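Local structure of dehydrogenase (Thermotoga maritima, 3EZY) at residues Pro96-Ile108 with Gly306-Ala318. The protein catalyses the NAD(+)-dependent oxidation of myo-inositol to scyllo-inosose and probably serves in myo-inositol degradation. Residues are numbered along the deposited sequence; the frame is centred on the assembly and turned at random.
Sequences PLSLNLADVDRMI and GEDGKMALLLGYA
Helix 101-108 and helix 306-318 pack nearly antiparallel, with 169° between their N-to-C directions and their axes 9.9 Å apart at closest approach, so that I108 lies over G306, V104 over K310 and L99, in the preceding loop, near L313. Two glycines of the second helix let side chains lie directly on its backbone: L97 CD1 is 4.0 Å from G309 CA, and I108 lays CG1 and CD1 against G306; a beta carbon at either glycine would clash. K310 is a knob in the hole formed by L101, V104, D105 and I108. Its fully extended chain, with CG anti to the backbone N (chi1 -171°), runs past V104 CG1 and L101 CD1 and delivers NZ to the syn side of D105 OD1, 2.7 Å away, in a salt bridge. A methionine in its place would probably leave the D105 carboxylate without its cationic mate across the contact. Further along, L313 CD2 touches both V104 CG2 (3.9 Å) and S98 O (3.5 Å), while L314 CD2 meets L101 CD2 at 4.0 Å. Y317 closes this end: its OH donates to L99 O at 2.5 Å, the acceptor lying in the ring plane. The contact thus ties a Rossmann-domain helix, which links parallel strands 90-94 and 118-121, to a late helix whose other flank, through A312 and L315, packs on helix 174-185, L315 also reaching strand 189-197 of the mixed sheet.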
# COMPACT_ATOMS: atom_id res chain seq x y z
N PRO A 96 -8.62 13.80 -31.72
CA PRO A 96 -8.22 15.20 -31.64
C PRO A 96 -9.14 15.98 -32.57
O PRO A 96 -9.67 15.41 -33.53
CB PRO A 96 -6.82 15.18 -32.24
CG PRO A 96 -6.95 14.19 -33.32
CD PRO A 96 -7.82 13.07 -32.71
N LEU A 97 -9.33 17.26 -32.28
CA LEU A 97 -10.12 18.14 -33.14
C LEU A 97 -9.69 17.98 -34.58
O LEU A 97 -10.49 17.66 -35.45
CB LEU A 97 -9.90 19.58 -32.72
CG LEU A 97 -10.68 20.06 -31.50
CD1 LEU A 97 -10.51 21.59 -31.41
CD2 LEU A 97 -12.14 19.67 -31.64
N SER A 98 -8.42 18.25 -34.84
CA SER A 98 -7.82 18.01 -36.14
C SER A 98 -6.31 17.98 -35.93
O SER A 98 -5.81 18.46 -34.89
CB SER A 98 -8.18 19.12 -37.15
OG SER A 98 -7.56 18.84 -38.39
N LEU A 99 -5.57 17.41 -36.87
CA LEU A 99 -4.13 17.50 -36.81
C LEU A 99 -3.63 18.72 -37.55
O LEU A 99 -2.45 18.95 -37.60
CB LEU A 99 -3.45 16.25 -37.40
CG LEU A 99 -3.99 14.96 -36.78
CD1 LEU A 99 -3.53 13.67 -37.50
CD2 LEU A 99 -3.77 14.91 -35.30
N ASN A 100 -4.55 19.50 -38.12
CA ASN A 100 -4.18 20.66 -38.93
C ASN A 100 -4.56 21.95 -38.24
O ASN A 100 -5.74 22.26 -38.04
CB ASN A 100 -4.88 20.56 -40.29
CG ASN A 100 -4.50 21.69 -41.20
OD1 ASN A 100 -4.98 22.81 -41.05
ND2 ASN A 100 -3.62 21.41 -42.16
N LEU A 101 -3.57 22.72 -37.85
CA LEU A 101 -3.84 23.92 -37.07
C LEU A 101 -4.81 24.89 -37.71
O LEU A 101 -5.57 25.54 -37.02
CB LEU A 101 -2.54 24.66 -36.79
CG LEU A 101 -2.83 25.90 -35.96
CD1 LEU A 101 -3.33 25.43 -34.60
CD2 LEU A 101 -1.56 26.79 -35.83
N ALA A 102 -4.77 25.01 -39.04
CA ALA A 102 -5.63 25.97 -39.73
C ALA A 102 -7.06 25.47 -39.61
O ALA A 102 -7.95 26.21 -39.29
CB ALA A 102 -5.20 26.13 -41.20
N ASP A 103 -7.27 24.18 -39.82
CA ASP A 103 -8.60 23.61 -39.56
C ASP A 103 -9.13 23.87 -38.16
O ASP A 103 -10.31 24.15 -37.96
CB ASP A 103 -8.60 22.11 -39.86
CG ASP A 103 -8.59 21.83 -41.36
OD1 ASP A 103 -8.97 22.74 -42.13
OD2 ASP A 103 -8.22 20.71 -41.77
N VAL A 104 -8.28 23.75 -37.15
CA VAL A 104 -8.75 24.02 -35.80
C VAL A 104 -9.16 25.48 -35.66
O VAL A 104 -10.14 25.79 -34.99
CB VAL A 104 -7.65 23.67 -34.73
CG1 VAL A 104 -8.10 24.11 -33.35
CG2 VAL A 104 -7.37 22.17 -34.77
N ASP A 105 -8.41 26.40 -36.28
CA ASP A 105 -8.78 27.84 -36.20
C ASP A 105 -10.13 28.07 -36.88
O ASP A 105 -10.98 28.79 -36.38
CB ASP A 105 -7.67 28.75 -36.79
CG ASP A 105 -6.47 28.94 -35.83
OD1 ASP A 105 -6.68 28.95 -34.58
OD2 ASP A 105 -5.30 29.07 -36.31
N ARG A 106 -10.35 27.42 -38.00
CA ARG A 106 -11.64 27.55 -38.69
C ARG A 106 -12.82 26.98 -37.89
O ARG A 106 -13.90 27.59 -37.82
CB ARG A 106 -11.60 26.89 -40.06
CG ARG A 106 -11.48 27.88 -41.20
CD ARG A 106 -12.37 27.48 -42.37
NE ARG A 106 -13.68 28.11 -42.31
CZ ARG A 106 -14.68 27.82 -43.14
NH1 ARG A 106 -14.49 26.91 -44.09
NH2 ARG A 106 -15.85 28.44 -43.03
N MET A 107 -12.61 25.81 -37.28
CA MET A 107 -13.62 25.16 -36.42
C MET A 107 -14.06 26.09 -35.28
O MET A 107 -15.25 26.32 -35.03
CB MET A 107 -13.03 23.83 -35.88
CG MET A 107 -12.77 22.73 -36.96
SD MET A 107 -11.63 21.35 -36.50
CE MET A 107 -12.78 20.40 -35.53
N ILE A 108 -13.08 26.64 -34.57
CA ILE A 108 -13.34 27.61 -33.52
C ILE A 108 -14.03 28.88 -34.04
O ILE A 108 -15.02 29.31 -33.48
CB ILE A 108 -12.01 27.99 -32.82
CG1 ILE A 108 -11.45 26.81 -32.01
CG2 ILE A 108 -12.19 29.24 -31.98
CD1 ILE A 108 -9.97 26.97 -31.61
N GLY A 306 -12.74 24.64 -27.55
CA GLY A 306 -11.98 24.43 -28.76
C GLY A 306 -10.56 24.88 -28.59
O GLY A 306 -9.62 24.28 -29.11
N GLU A 307 -10.42 25.97 -27.85
CA GLU A 307 -9.12 26.52 -27.50
C GLU A 307 -8.24 25.51 -26.72
O GLU A 307 -7.04 25.45 -26.95
CB GLU A 307 -9.34 27.82 -26.71
CG GLU A 307 -9.87 29.00 -27.58
CD GLU A 307 -11.43 28.99 -27.88
OE1 GLU A 307 -11.85 29.93 -28.60
OE2 GLU A 307 -12.24 28.13 -27.42
N ASP A 308 -8.84 24.71 -25.84
CA ASP A 308 -8.11 23.61 -25.18
C ASP A 308 -7.57 22.62 -26.22
O ASP A 308 -6.43 22.22 -26.15
CB ASP A 308 -9.02 22.86 -24.16
CG ASP A 308 -9.36 23.71 -22.92
OD1 ASP A 308 -8.48 24.39 -22.38
OD2 ASP A 308 -10.50 23.65 -22.44
N GLY A 309 -8.41 22.24 -27.19
CA GLY A 309 -7.99 21.41 -28.32
C GLY A 309 -6.83 22.06 -29.07
O GLY A 309 -5.84 21.40 -29.38
N LYS A 310 -6.92 23.35 -29.35
CA LYS A 310 -5.83 24.04 -30.05
C LYS A 310 -4.48 24.03 -29.29
O LYS A 310 -3.41 23.77 -29.87
CB LYS A 310 -6.24 25.50 -30.33
CG LYS A 310 -5.27 26.23 -31.23
CD LYS A 310 -5.83 27.60 -31.60
CE LYS A 310 -4.78 28.50 -32.27
NZ LYS A 310 -5.37 29.89 -32.39
N MET A 311 -4.52 24.36 -28.01
CA MET A 311 -3.28 24.41 -27.22
C MET A 311 -2.56 23.05 -27.15
O MET A 311 -1.34 22.95 -27.29
CB MET A 311 -3.56 24.92 -25.81
CG MET A 311 -4.10 26.38 -25.76
SD MET A 311 -2.90 27.60 -26.45
CE MET A 311 -1.29 26.85 -25.93
N ALA A 312 -3.33 22.00 -26.94
CA ALA A 312 -2.74 20.65 -26.92
C ALA A 312 -2.06 20.33 -28.26
O ALA A 312 -1.01 19.72 -28.29
CB ALA A 312 -3.79 19.64 -26.62
N LEU A 313 -2.70 20.71 -29.36
CA LEU A 313 -2.11 20.49 -30.69
C LEU A 313 -0.82 21.29 -30.87
O LEU A 313 0.14 20.79 -31.40
CB LEU A 313 -3.09 20.86 -31.81
CG LEU A 313 -2.57 20.72 -33.25
CD1 LEU A 313 -2.14 19.28 -33.55
CD2 LEU A 313 -3.67 21.16 -34.30
N LEU A 314 -0.83 22.54 -30.43
CA LEU A 314 0.38 23.36 -30.55
C LEU A 314 1.52 22.75 -29.73
O LEU A 314 2.65 22.73 -30.19
CB LEU A 314 0.11 24.80 -30.11
CG LEU A 314 -0.69 25.67 -31.12
CD1 LEU A 314 -1.31 26.87 -30.44
CD2 LEU A 314 0.21 26.14 -32.26
N LEU A 315 1.23 22.25 -28.54
CA LEU A 315 2.29 21.63 -27.72
C LEU A 315 2.82 20.40 -28.46
O LEU A 315 4.02 20.10 -28.40
CB LEU A 315 1.73 21.29 -26.34
CG LEU A 315 1.57 22.55 -25.47
CD1 LEU A 315 0.63 22.30 -24.27
CD2 LEU A 315 2.96 22.97 -24.99
N GLY A 316 1.93 19.67 -29.13
CA GLY A 316 2.36 18.53 -29.93
C GLY A 316 3.32 18.94 -31.06
O GLY A 316 4.32 18.28 -31.30
N TYR A 317 2.98 20.00 -31.79
CA TYR A 317 3.86 20.48 -32.84
C TYR A 317 5.21 20.96 -32.30
O TYR A 317 6.25 20.70 -32.94
CB TYR A 317 3.13 21.54 -33.68
CG TYR A 317 2.31 20.87 -34.76
CD1 TYR A 317 2.91 19.99 -35.66
CD2 TYR A 317 0.95 21.05 -34.85
CE1 TYR A 317 2.16 19.32 -36.64
CE2 TYR A 317 0.20 20.41 -35.83
CZ TYR A 317 0.80 19.55 -36.71
OH TYR A 317 0.07 18.89 -37.71
N ALA A 318 5.19 21.65 -31.16
CA ALA A 318 6.46 22.05 -30.51
C ALA A 318 7.33 20.85 -30.14
O ALA A 318 8.55 20.87 -30.34
CB ALA A 318 6.19 22.93 -29.24